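Local coordinates for protein rusticyanin (Thiobacillus ferrooxidans, PDB 2CAL) that carries electrons from cytochrome c552 to the A-type oxidase as a periplasmic blue copper protein of the iron respiratory chain, at residues 20-25 / 36-41; 29-34 / 62-67; 68-73 / 125-130. The protein carries 1 engineered substitution. All coordinates share one frame; numbering follows the deposited sequence. Where two conformers were deposited one is given.

Interaction 1 of 3, residues 20-25 / 36-41; sequences KDTGKV and TVHVVA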
ATOM      1  N   LYS A  20      13.304  -3.147  -1.305  1.00 13.97           N
ATOM      2  CA  LYS A  20      13.516  -2.190  -2.381  1.00 14.20           C
ATOM      3  C   LYS A  20      12.745  -0.881  -2.137  1.00 12.68           C
ATOM      4  O   LYS A  20      12.773  -0.052  -3.071  1.00 13.73           O
ATOM      5  CB  LYS A  20      13.069  -2.764  -3.720  1.00 16.15           C
ATOM      6  CG  LYS A  20      13.958  -3.775  -4.397  1.00 25.46           C
ATOM      7  CD  LYS A  20      15.224  -4.237  -3.790  1.00 19.26           C
ATOM      8  CE  LYS A  20      15.836  -5.421  -4.520  1.00 15.84           C
ATOM      9  NZ  LYS A  20      16.008  -6.530  -3.538  1.00 16.43           N
ATOM     10  N   ASP A  21      12.073  -0.762  -0.999  1.00 12.23           N
ATOM     11  CA  ASP A  21      11.467   0.516  -0.645  1.00 11.80           C
ATOM     12  C   ASP A  21      12.595   1.535  -0.447  1.00 11.36           C
ATOM     13  O   ASP A  21      13.497   1.357   0.365  1.00 12.35           O
ATOM     14  CB  ASP A  21      10.599   0.352   0.580  1.00 11.30           C
ATOM     15  CG  ASP A  21       9.899   1.630   0.935  1.00 11.89           C
ATOM     16  OD1 ASP A  21      10.509   2.525   1.587  1.00 12.16           O
ATOM     17  OD2 ASP A  21       8.702   1.819   0.515  1.00 11.69           O
ATOM     18  N   THR A  22      12.487   2.659  -1.163  1.00 12.27           N
ATOM     19  CA  THR A  22      13.557   3.676  -1.133  1.00 11.87           C
ATOM     20  C   THR A  22      13.323   4.762  -0.102  1.00 11.97           C
ATOM     21  O   THR A  22      14.031   5.806  -0.113  1.00 14.18           O
ATOM     22  CB  THR A  22      13.823   4.210  -2.543  1.00 12.66           C
ATOM     23  OG1 THR A  22      12.616   4.868  -3.059  1.00 13.44           O
ATOM     24  CG2 THR A  22      14.211   3.164  -3.567  1.00 13.24           C
ATOM     25  N   GLY A  23      12.400   4.601   0.836  1.00 12.62           N
ATOM     26  CA  GLY A  23      12.144   5.595   1.872  1.00 13.20           C
ATOM     27  C   GLY A  23      13.135   5.604   2.999  1.00 13.09           C
ATOM     28  O   GLY A  23      13.898   4.632   3.182  1.00 15.11           O
ATOM     29  N   LYS A  24      13.136   6.664   3.803  1.00 13.82           N
ATOM     30  CA  LYS A  24      13.927   6.851   4.985  1.00 15.45           C
ATOM     31  C   LYS A  24      12.971   7.049   6.143  1.00 14.82           C
ATOM     32  O   LYS A  24      12.079   7.883   6.049  1.00 15.48           O
ATOM     33  CB  LYS A  24      14.884   8.067   4.817  1.00 17.68           C
ATOM     34  CG  LYS A  24      15.834   8.293   5.987  1.00 21.28           C
ATOM     35  CD  LYS A  24      16.694   9.547   5.743  1.00 30.55           C
ATOM     36  CE  LYS A  24      17.625   9.792   6.912  1.00 35.09           C
ATOM     37  N   VAL A  25      13.109   6.276   7.214  1.00 15.61           N
ATOM     38  CA  VAL A  25      12.233   6.252   8.352  1.00 15.88           C
ATOM     39  C   VAL A  25      12.652   7.169   9.470  1.00 14.98           C
ATOM     40  O   VAL A  25      13.796   7.207   9.911  1.00 17.67           O
ATOM     41  CB  VAL A  25      12.120   4.800   8.894  1.00 17.28           C
ATOM     42  CG1 VAL A  25      11.232   4.833  10.122  1.00 18.54           C
ATOM     43  CG2 VAL A  25      11.612   3.808   7.869  1.00 18.42           C
ATOM     44  N   THR A  36      12.202   9.319  -9.470  1.00 13.68           N
ATOM     45  CA  THR A  36      11.293   8.193  -9.312  1.00 13.11           C
ATOM     46  C   THR A  36      11.551   7.619  -7.925  1.00 13.19           C
ATOM     47  O   THR A  36      12.704   7.361  -7.551  1.00 15.50           O
ATOM     48  CB  THR A  36      11.508   7.142 -10.397  1.00 14.09           C
ATOM     49  OG1 THR A  36      11.312   7.745 -11.693  1.00 16.08           O
ATOM     50  CG2 THR A  36      10.531   5.970 -10.280  1.00 17.64           C
ATOM     51  N   VAL A  37      10.493   7.398  -7.147  1.00 12.89           N
ATOM     52  CA  VAL A  37      10.568   6.791  -5.815  1.00 12.72           C
ATOM     53  C   VAL A  37       9.855   5.432  -5.855  1.00 12.67           C
ATOM     54  O   VAL A  37       8.957   5.225  -6.682  1.00 12.97           O
ATOM     55  CB  VAL A  37      10.041   7.720  -4.740  1.00 12.48           C
ATOM     56  CG1 VAL A  37      10.732   9.087  -4.859  1.00 14.52           C
ATOM     57  CG2 VAL A  37       8.509   7.896  -4.836  1.00 14.87           C
ATOM     58  N   HIS A  38      10.296   4.534  -4.998  1.00 12.42           N
ATOM     59  CA  HIS A  38       9.809   3.142  -5.019  1.00 12.11           C
ATOM     60  C   HIS A  38       9.229   2.793  -3.672  1.00 11.32           C
ATOM     61  O   HIS A  38       9.957   2.665  -2.691  1.00 12.62           O
ATOM     62  CB  HIS A  38      10.970   2.224  -5.417  1.00 13.31           C
ATOM     63  CG  HIS A  38      11.649   2.719  -6.673  1.00 14.77           C
ATOM     64  ND1 HIS A  38      11.362   2.227  -7.946  1.00 15.18           N
ATOM     65  CD2 HIS A  38      12.618   3.629  -6.883  1.00 14.69           C
ATOM     66  CE1 HIS A  38      12.101   2.851  -8.869  1.00 15.08           C
ATOM     67  NE2 HIS A  38      12.880   3.723  -8.219  1.00 15.40           N
ATOM     68  N   VAL A  39       7.901   2.719  -3.612  1.00 10.80           N
ATOM     69  CA  VAL A  39       7.134   2.384  -2.419  1.00 11.02           C
ATOM     70  C   VAL A  39       6.814   0.883  -2.472  1.00 10.78           C
ATOM     71  O   VAL A  39       6.186   0.458  -3.455  1.00 12.20           O
ATOM     72  CB  VAL A  39       5.843   3.191  -2.372  1.00 11.33           C
ATOM     73  CG1 VAL A  39       5.013   2.779  -1.150  1.00 13.30           C
ATOM     74  CG2 VAL A  39       6.121   4.696  -2.359  1.00 13.49           C
ATOM     75  N   VAL A  40       7.210   0.152  -1.441  1.00 10.56           N
ATOM     76  CA  VAL A  40       6.838  -1.289  -1.425  1.00 11.22           C
ATOM     77  C   VAL A  40       6.016  -1.507  -0.171  1.00 10.55           C
ATOM     78  O   VAL A  40       6.491  -1.412   0.967  1.00 11.59           O
ATOM     79  CB  VAL A  40       8.063  -2.212  -1.517  1.00 11.58           C
ATOM     80  CG1 VAL A  40       7.563  -3.661  -1.605  1.00 12.36           C
ATOM     81  CG2 VAL A  40       8.934  -1.860  -2.718  1.00 12.33           C
ATOM     82  N   ALA A  41       4.730  -1.812  -0.411  1.00 11.31           N
ATOM     83  CA  ALA A  41       3.768  -2.017   0.651  1.00 10.93           C
ATOM     84  C   ALA A  41       3.264  -3.451   0.698  1.00 10.40           C
ATOM     85  O   ALA A  41       3.125  -4.079  -0.352  1.00 11.05           O
ATOM     86  CB  ALA A  41       2.543  -1.112   0.406  1.00 12.15           C
TER
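Three hydrogen bonds tie the loop of Asp21 and Thr22 to the strand 36-41, and each pairs a backbone group of the strand with an atom of the loop. Thr22 N gives its hydrogen to His38 O at 3.0 Å, nearly straight and in the carbonyl plane. Thr22 OG1 accepts from His38 N, also at 3.0 Å, so this threonine takes both polar backbone groups of His38. The hydroxyl meets His38 N because OG1 sits between its own backbone N and carbonyl carbon (chi1 62°). Two residues on, Val40 N reaches Asp21 OD2 at 3.0 Å, on the anti lone pair. Asp21 CG is anti to the backbone N, which carries the carboxylate across to the strand. Its other oxygen, OD1, closes an Asx turn by accepting from Gly23 N, met from above the carboxylate plane. Both oxygens have further partners: OD1 hydrogen-bonds to His56 ND1, and OD2 to Tyr32 OH.

The van der Waals touches are lighter. Thr22 CG2 lies 3.7 Å from His38 CD2, oblique to the ring, and Val40 CG2 packs against Asp21 N at the same distance.

The loop from helix 11-18 into strand 24-26 of one sheet is thus tied to strand 36-43 of the other. A buried carboxylate gripped from several sides would probably be favoured as the anion and help set the Asx turn and the loop's approach to the strand.

Interaction 2 of 3, residues 29-34 / 62-67; sequences TVTYSG and TLEIPA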
ATOM      1  N   THR A  29       6.929   7.971  10.133  1.00 16.07           N
ATOM      2  CA  THR A  29       6.967   8.611   8.820  1.00 15.17           C
ATOM      3  C   THR A  29       8.072   8.031   7.947  1.00 14.38           C
ATOM      4  O   THR A  29       9.210   7.847   8.411  1.00 18.22           O
ATOM      5  CB  THR A  29       7.180  10.138   9.006  1.00 18.90           C
ATOM      6  OG1 THR A  29       6.058  10.665   9.733  1.00 23.90           O
ATOM      7  CG2 THR A  29       7.272  10.734   7.625  1.00 21.50           C
ATOM      8  N   VAL A  30       7.753   7.825   6.697  1.00 13.13           N
ATOM      9  CA  VAL A  30       8.680   7.309   5.693  1.00 13.17           C
ATOM     10  C   VAL A  30       8.853   8.369   4.582  1.00 12.77           C
ATOM     11  O   VAL A  30       7.856   8.686   3.918  1.00 12.73           O
ATOM     12  CB  VAL A  30       8.279   5.967   5.073  1.00 13.54           C
ATOM     13  CG1 VAL A  30       9.301   5.461   4.059  1.00 13.82           C
ATOM     14  CG2 VAL A  30       8.048   4.893   6.153  1.00 15.60           C
ATOM     15  N   THR A  31      10.060   8.881   4.409  1.00 14.45           N
ATOM     16  CA  THR A  31      10.291  10.001   3.463  1.00 14.07           C
ATOM     17  C   THR A  31      11.021   9.531   2.221  1.00 13.01           C
ATOM     18  O   THR A  31      12.073   8.879   2.347  1.00 14.17           O
ATOM     19  CB  THR A  31      11.088  11.110   4.186  1.00 14.42           C
ATOM     20  OG1 THR A  31      10.298  11.653   5.265  1.00 15.92           O
ATOM     21  CG2 THR A  31      11.377  12.306   3.294  1.00 16.87           C
ATOM     22  N   TYR A  32      10.544   9.867   1.063  1.00 12.61           N
ATOM     23  CA  TYR A  32      11.072   9.505  -0.241  1.00 13.12           C
ATOM     24  C   TYR A  32      11.692  10.712  -0.962  1.00 13.53           C
ATOM     25  O   TYR A  32      11.368  11.845  -0.621  1.00 15.34           O
ATOM     26  CB  TYR A  32       9.990   8.889  -1.145  1.00 12.96           C
ATOM     27  CG  TYR A  32       9.343   7.666  -0.524  1.00 12.48           C
ATOM     28  CD1 TYR A  32       8.361   7.697   0.417  1.00 11.44           C
ATOM     29  CD2 TYR A  32       9.796   6.376  -0.926  1.00 12.28           C
ATOM     30  CE1 TYR A  32       7.793   6.562   0.971  1.00 12.16           C
ATOM     31  CE2 TYR A  32       9.238   5.217  -0.361  1.00 11.77           C
ATOM     32  CZ  TYR A  32       8.248   5.324   0.566  1.00 11.87           C
ATOM     33  OH  TYR A  32       7.671   4.224   1.158  1.00 12.35           O
ATOM     34  N   SER A  33      12.603  10.437  -1.885  1.00 13.21           N
ATOM     35  CA  SER A  33      13.347  11.485  -2.587  1.00 13.77           C
ATOM     36  C   SER A  33      13.803  10.953  -3.919  1.00 14.15           C
ATOM     37  O   SER A  33      13.993   9.767  -4.136  1.00 14.94           O
ATOM     38  CB  SER A  33      14.525  11.955  -1.753  1.00 15.82           C
ATOM     39  OG  SER A  33      15.355  10.849  -1.422  1.00 17.06           O
ATOM     40  N   GLY A  34      14.035  11.842  -4.897  1.00 15.21           N
ATOM     41  CA  GLY A  34      14.465  11.532  -6.227  1.00 15.94           C
ATOM     42  C   GLY A  34      13.417  11.707  -7.314  1.00 14.18           C
ATOM     43  O   GLY A  34      12.254  12.051  -6.995  1.00 16.30           O
ATOM     44  N   THR A  62       2.996   7.328   7.658  1.00 12.61           N
ATOM     45  CA  THR A  62       2.719   8.419   6.735  1.00 12.73           C
ATOM     46  C   THR A  62       3.862   8.533   5.728  1.00 12.30           C
ATOM     47  O   THR A  62       5.045   8.544   6.083  1.00 14.00           O
ATOM     48  CB  THR A  62       2.550   9.729   7.501  1.00 14.39           C
ATOM     49  OG1 THR A  62       1.388   9.570   8.349  1.00 15.04           O
ATOM     50  CG2 THR A  62       2.355  10.924   6.586  1.00 15.05           C
ATOM     51  N   LEU A  63       3.514   8.519   4.433  1.00 12.04           N
ATOM     52  CA  LEU A  63       4.511   8.617   3.364  1.00 12.91           C
ATOM     53  C   LEU A  63       4.703  10.049   2.914  1.00 12.50           C
ATOM     54  O   LEU A  63       3.695  10.675   2.510  1.00 14.81           O
ATOM     55  CB  LEU A  63       4.127   7.750   2.184  1.00 12.85           C
ATOM     56  CG  LEU A  63       3.602   6.332   2.497  1.00 12.46           C
ATOM     57  CD1 LEU A  63       3.335   5.577   1.189  1.00 14.42           C
ATOM     58  CD2 LEU A  63       4.601   5.575   3.359  1.00 12.11           C
ATOM     59  N   GLU A  64       5.907  10.549   2.931  1.00 12.35           N
ATOM     60  CA  GLU A  64       6.222  11.927   2.482  1.00 13.54           C
ATOM     61  C   GLU A  64       6.886  11.820   1.129  1.00 12.88           C
ATOM     62  O   GLU A  64       8.004  11.268   0.967  1.00 14.28           O
ATOM     63  CB  GLU A  64       7.106  12.606   3.513  1.00 15.02           C
ATOM     64  CG  GLU A  64       6.411  12.793   4.841  1.00 18.40           C
ATOM     65  CD  GLU A  64       5.475  13.990   4.950  1.00 20.35           C
ATOM     66  OE1 GLU A  64       5.438  14.877   4.054  1.00 22.14           O
ATOM     67  OE2 GLU A  64       4.763  14.083   5.977  1.00 28.73           O
ATOM     68  N   ILE A  65       6.231  12.284   0.088  1.00 13.28           N
ATOM     69  CA  ILE A  65       6.637  12.170  -1.306  1.00 13.91           C
ATOM     70  C   ILE A  65       6.861  13.531  -1.939  1.00 14.89           C
ATOM     71  O   ILE A  65       6.026  14.415  -1.741  1.00 14.99           O
ATOM     72  CB  ILE A  65       5.602  11.340  -2.099  1.00 14.91           C
ATOM     73  CG1 ILE A  65       5.619   9.884  -1.548  1.00 18.78           C
ATOM     74  CG2 ILE A  65       5.779  11.401  -3.610  1.00 16.90           C
ATOM     75  CD1 ILE A  65       4.509   9.065  -2.170  1.00 22.67           C
ATOM     76  N   PRO A  66       7.938  13.762  -2.664  1.00 14.78           N
ATOM     77  CA  PRO A  66       8.153  15.095  -3.260  1.00 17.63           C
ATOM     78  C   PRO A  66       7.192  15.294  -4.421  1.00 17.05           C
ATOM     79  O   PRO A  66       6.998  14.450  -5.273  1.00 16.50           O
ATOM     80  CB  PRO A  66       9.585  15.090  -3.769  1.00 23.88           C
ATOM     81  CG  PRO A  66      10.121  13.735  -3.547  1.00 20.95           C
ATOM     82  CD  PRO A  66       9.041  12.857  -2.996  1.00 17.38           C
ATOM     83  N   ALA A  67       6.616  16.500  -4.466  1.00 17.56           N
ATOM     84  CA  ALA A  67       5.836  16.900  -5.625  1.00 20.32           C
ATOM     85  C   ALA A  67       6.655  16.775  -6.890  1.00 17.61           C
ATOM     86  O   ALA A  67       7.840  17.087  -6.976  1.00 20.41           O
ATOM     87  CB  ALA A  67       5.338  18.323  -5.414  1.00 25.02           C
TER
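Thr29, Val30 and Thr31 pair in parallel with Thr62, Leu63 and Glu64; the axes of the two short strands approach to 4.7 Å, with N-to-C directions 21° apart. Val30 holds on with both backbone groups, its N to Thr62 O and its O from Glu64 N, each at 2.9 Å. Tyr32 N then reaches Glu64 O, extending the pattern one residue past the strand 29-31.

On one face of the pair, Glu64 CG is anti to its carbonyl carbon (chi1 -64°) and lies 3.6 Å from Thr29 CG2. Glu64 CB sits beside Thr31 OG1. The opposite face is apolar: Leu63 CD2 meets Val30 CB at 4.1 Å. The Tyr32 ring lies across the neighbouring strand, bringing CE1 to Leu63 CB and CD1 to Ile65 CG1, both at 4.0 Å and oblique to the ring, while Glu64 O stands at its edge, in plane. Beyond it, Pro66 CD rests 3.5 Å from Tyr32 O.

Strand 62-65 lies between strands 29-31 and 148-153 in its sheet, with Leu63 and Ile65 packed on Ile151, while Thr31 pairs with Lys24 in strand 24-26. Tyr32 and Leu63 turn to the other sheet of the sandwich, both against Val39 of strand 36-43.

Interaction 3 of 3, residues 68-73 / 125-130; sequences GATVDV and TWHPTA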
ATOM      1  N   GLY A  68       6.041  16.268  -7.944  1.00 17.65           N
ATOM      2  CA  GLY A  68       6.655  16.022  -9.220  1.00 18.68           C
ATOM      3  C   GLY A  68       7.346  14.676  -9.379  1.00 16.73           C
ATOM      4  O   GLY A  68       7.689  14.339 -10.532  1.00 18.09           O
ATOM      5  N   ALA A  69       7.510  13.888  -8.345  1.00 15.82           N
ATOM      6  CA  ALA A  69       8.134  12.578  -8.471  1.00 16.10           C
ATOM      7  C   ALA A  69       7.181  11.586  -9.121  1.00 15.46           C
ATOM      8  O   ALA A  69       5.952  11.618  -8.946  1.00 16.08           O
ATOM      9  CB  ALA A  69       8.528  12.036  -7.104  1.00 22.23           C
ATOM     10  N   THR A  70       7.768  10.665  -9.884  1.00 14.91           N
ATOM     11  CA  THR A  70       7.085   9.438 -10.282  1.00 14.65           C
ATOM     12  C   THR A  70       7.083   8.455  -9.113  1.00 12.98           C
ATOM     13  O   THR A  70       8.127   8.236  -8.530  1.00 14.96           O
ATOM     14  CB  THR A  70       7.766   8.802 -11.486  1.00 15.26           C
ATOM     15  OG1 THR A  70       7.731   9.755 -12.570  1.00 18.08           O
ATOM     16  CG2 THR A  70       7.072   7.534 -11.940  1.00 17.57           C
ATOM     17  N   VAL A  71       5.931   7.901  -8.786  1.00 12.64           N
ATOM     18  CA  VAL A  71       5.800   7.003  -7.645  1.00 12.29           C
ATOM     19  C   VAL A  71       5.518   5.601  -8.226  1.00 12.67           C
ATOM     20  O   VAL A  71       4.478   5.372  -8.831  1.00 12.44           O
ATOM     21  CB  VAL A  71       4.710   7.424  -6.648  1.00 12.65           C
ATOM     22  CG1 VAL A  71       4.733   6.491  -5.415  1.00 14.42           C
ATOM     23  CG2 VAL A  71       4.852   8.875  -6.212  1.00 13.49           C
ATOM     24  N   ASP A  72       6.457   4.683  -8.036  1.00 13.41           N
ATOM     25  CA  ASP A  72       6.274   3.298  -8.470  1.00 11.88           C
ATOM     26  C   ASP A  72       5.924   2.519  -7.218  1.00 11.52           C
ATOM     27  O   ASP A  72       6.732   2.396  -6.276  1.00 12.63           O
ATOM     28  CB  ASP A  72       7.554   2.777  -9.108  1.00 13.70           C
ATOM     29  CG  ASP A  72       7.816   3.336 -10.487  1.00 15.36           C
ATOM     30  OD1 ASP A  72       6.965   3.973 -11.162  1.00 18.56           O
ATOM     31  OD2 ASP A  72       8.964   3.117 -10.946  1.00 17.12           O
ATOM     32  N   VAL A  73       4.689   2.044  -7.184  1.00 11.00           N
ATOM     33  CA  VAL A  73       4.162   1.291  -6.037  1.00 11.09           C
ATOM     34  C   VAL A  73       4.190  -0.216  -6.387  1.00 11.07           C
ATOM     35  O   VAL A  73       3.681  -0.636  -7.421  1.00 12.80           O
ATOM     36  CB  VAL A  73       2.729   1.701  -5.681  1.00 11.83           C
ATOM     37  CG1 VAL A  73       2.251   0.941  -4.446  1.00 12.94           C
ATOM     38  CG2 VAL A  73       2.678   3.204  -5.419  1.00 13.18           C
ATOM     39  N   THR A 125       2.138   2.615 -11.462  1.00 13.05           N
ATOM     40  CA  THR A 125       2.797   3.926 -11.382  1.00 13.86           C
ATOM     41  C   THR A 125       1.778   4.999 -11.088  1.00 13.03           C
ATOM     42  O   THR A 125       0.576   4.879 -11.370  1.00 14.53           O
ATOM     43  CB  THR A 125       3.519   4.188 -12.692  0.73 14.22           C
ATOM     44  OG1 THR A 125       4.497   5.235 -12.528  0.73 16.29           O
ATOM     45  CG2 THR A 125       2.618   4.734 -13.795  0.73 20.52           C
ATOM     46  N   TRP A 126       2.218   6.108 -10.527  1.00 11.83           N
ATOM     47  CA  TRP A 126       1.392   7.176 -10.014  1.00 12.06           C
ATOM     48  C   TRP A 126       2.134   8.483 -10.145  1.00 11.99           C
ATOM     49  O   TRP A 126       3.297   8.576  -9.759  1.00 12.93           O
ATOM     50  CB  TRP A 126       1.002   6.883  -8.550  1.00 11.47           C
ATOM     51  CG  TRP A 126       0.118   7.865  -7.837  1.00 11.63           C
ATOM     52  CD1 TRP A 126      -0.982   8.533  -8.369  1.00 12.91           C
ATOM     53  CD2 TRP A 126       0.208   8.288  -6.450  1.00 11.95           C
ATOM     54  NE1 TRP A 126      -1.535   9.328  -7.390  1.00 13.05           N
ATOM     55  CE2 TRP A 126      -0.831   9.213  -6.206  1.00 12.31           C
ATOM     56  CE3 TRP A 126       1.084   7.994  -5.393  1.00 11.86           C
ATOM     57  CZ2 TRP A 126      -1.000   9.810  -4.977  1.00 13.30           C
ATOM     58  CZ3 TRP A 126       0.911   8.593  -4.177  1.00 12.88           C
ATOM     59  CH2 TRP A 126      -0.122   9.494  -3.972  1.00 13.63           C
ATOM     60  N   HIS A 127       1.435   9.485 -10.684  1.00 12.25           N
ATOM     61  CA  HIS A 127       1.983  10.819 -10.902  1.00 13.14           C
ATOM     62  C   HIS A 127       1.056  11.847 -10.229  1.00 13.34           C
ATOM     63  O   HIS A 127       0.330  12.497 -10.980  1.00 14.08           O
ATOM     64  CB  HIS A 127       2.101  11.122 -12.404  1.00 14.60           C
ATOM     65  CG  HIS A 127       3.139  10.343 -13.131  1.00 14.51           C
ATOM     66  ND1 HIS A 127       4.415  10.863 -13.328  1.00 15.96           N
ATOM     67  CD2 HIS A 127       3.110   9.154 -13.754  1.00 15.87           C
ATOM     68  CE1 HIS A 127       5.099   9.958 -14.010  1.00 17.30           C
ATOM     69  NE2 HIS A 127       4.362   8.912 -14.279  1.00 17.61           N
ATOM     70  N   PRO A 128       1.040  11.927  -8.903  1.00 14.35           N
ATOM     71  CA  PRO A 128       0.063  12.805  -8.238  1.00 15.00           C
ATOM     72  C   PRO A 128       0.409  14.292  -8.296  1.00 15.33           C
ATOM     73  O   PRO A 128       1.567  14.706  -8.318  1.00 14.46           O
ATOM     74  CB  PRO A 128       0.155  12.393  -6.769  1.00 15.51           C
ATOM     75  CG  PRO A 128       1.558  11.874  -6.646  1.00 15.44           C
ATOM     76  CD  PRO A 128       1.869  11.151  -7.940  1.00 15.15           C
ATOM     77  N   THR A 129      -0.671  15.080  -8.307  1.00 15.55           N
ATOM     78  CA  THR A 129      -0.520  16.471  -7.964  1.00 15.56           C
ATOM     79  C   THR A 129      -0.258  16.557  -6.469  1.00 14.85           C
ATOM     80  O   THR A 129      -0.576  15.691  -5.635  1.00 15.11           O
ATOM     81  CB  THR A 129      -1.761  17.302  -8.318  1.00 18.14           C
ATOM     82  OG1 THR A 129      -2.865  16.793  -7.592  1.00 23.60           O
ATOM     83  CG2 THR A 129      -2.101  17.121  -9.796  1.00 21.01           C
ATOM     84  N   ALA A 130       0.348  17.684  -6.068  1.00 15.48           N
ATOM     85  CA  ALA A 130       0.567  17.944  -4.644  1.00 14.49           C
ATOM     86  C   ALA A 130      -0.723  17.913  -3.859  1.00 14.49           C
ATOM     87  O   ALA A 130      -1.789  18.303  -4.362  1.00 16.20           O
ATOM     88  CB  ALA A 130       1.294  19.283  -4.477  1.00 18.08           C
TER
HETATM   89  O   HOH W   1       3.217  16.641  -7.546  1.00 25.12           O
HETATM   90  O   HOH W   2       5.016  13.219 -12.304  1.00 25.45           O
HETATM   91  O   HOH W   3       4.065  13.779  -9.372  1.00 22.91           O
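An antiparallel pairing of strands 70-77 and 119-126 brings Val71 opposite Trp126 and Asp72 opposite Thr125, just where the second strand ends. Val71 N donates to Trp126 O at 2.9 Å, nearly straight onto the carbonyl, whereas the return bond from Trp126 N to Val71 O is bent to 125° and weak. Beside it, in one of the two conformers of Thr125, OG1 donates to Asp72 OD1 at 3.1 Å, almost in line with the C-O bond; the other conformer may not keep this bond. Here OG1 is anti to the backbone N (chi1 -162°), which swings it alongside the carboxylate. An alanine at Asp72 would probably leave the hydroxyl of this conformer without its acceptor and free to turn. Thr70, on the same side, lies beside His127, its OG1 3.0 Å from CE1 and oblique to the ring.

On the other face, Val71 CB meets Trp126 CE3 at 3.9 Å, both side chains pointing the same way. Pro128 CG sits 3.5 Å above one face of the indole, over its centre.

Trp126 also reaches Ile65 and Ile151 of the facing sheet (strands 62-65 and 148-153), so its indole lies between the two packed sheets of the beta-sandwich that defines the cupredoxin fold.

In the fold
Strands 36-43, 70-77 and 119-126 lie side by side in one sheet, joining interactions 1 and 3, whose centres are about 12 Å apart; Val37 pairs with Thr70 and Asp72 there. Interaction 2 belongs to the other sheet, about 8 Å from interaction 1 and 11 Å from interaction 3 between centres. It meets interaction 1 where strands 24-26 and 29-31 adjoin, and interaction 3 across the sandwich, Ile65 against Val71 and Trp126. Along the chain, interactions 1 and 2 interleave, and interaction 3 opens after both have closed. Interaction 1 ties the two sheets together, interaction 2 joins an early strand to the plastocyanin-like part, and interaction 3 pairs strands within one sheet, all away from the copper ligands His84, Cys137 and Met147.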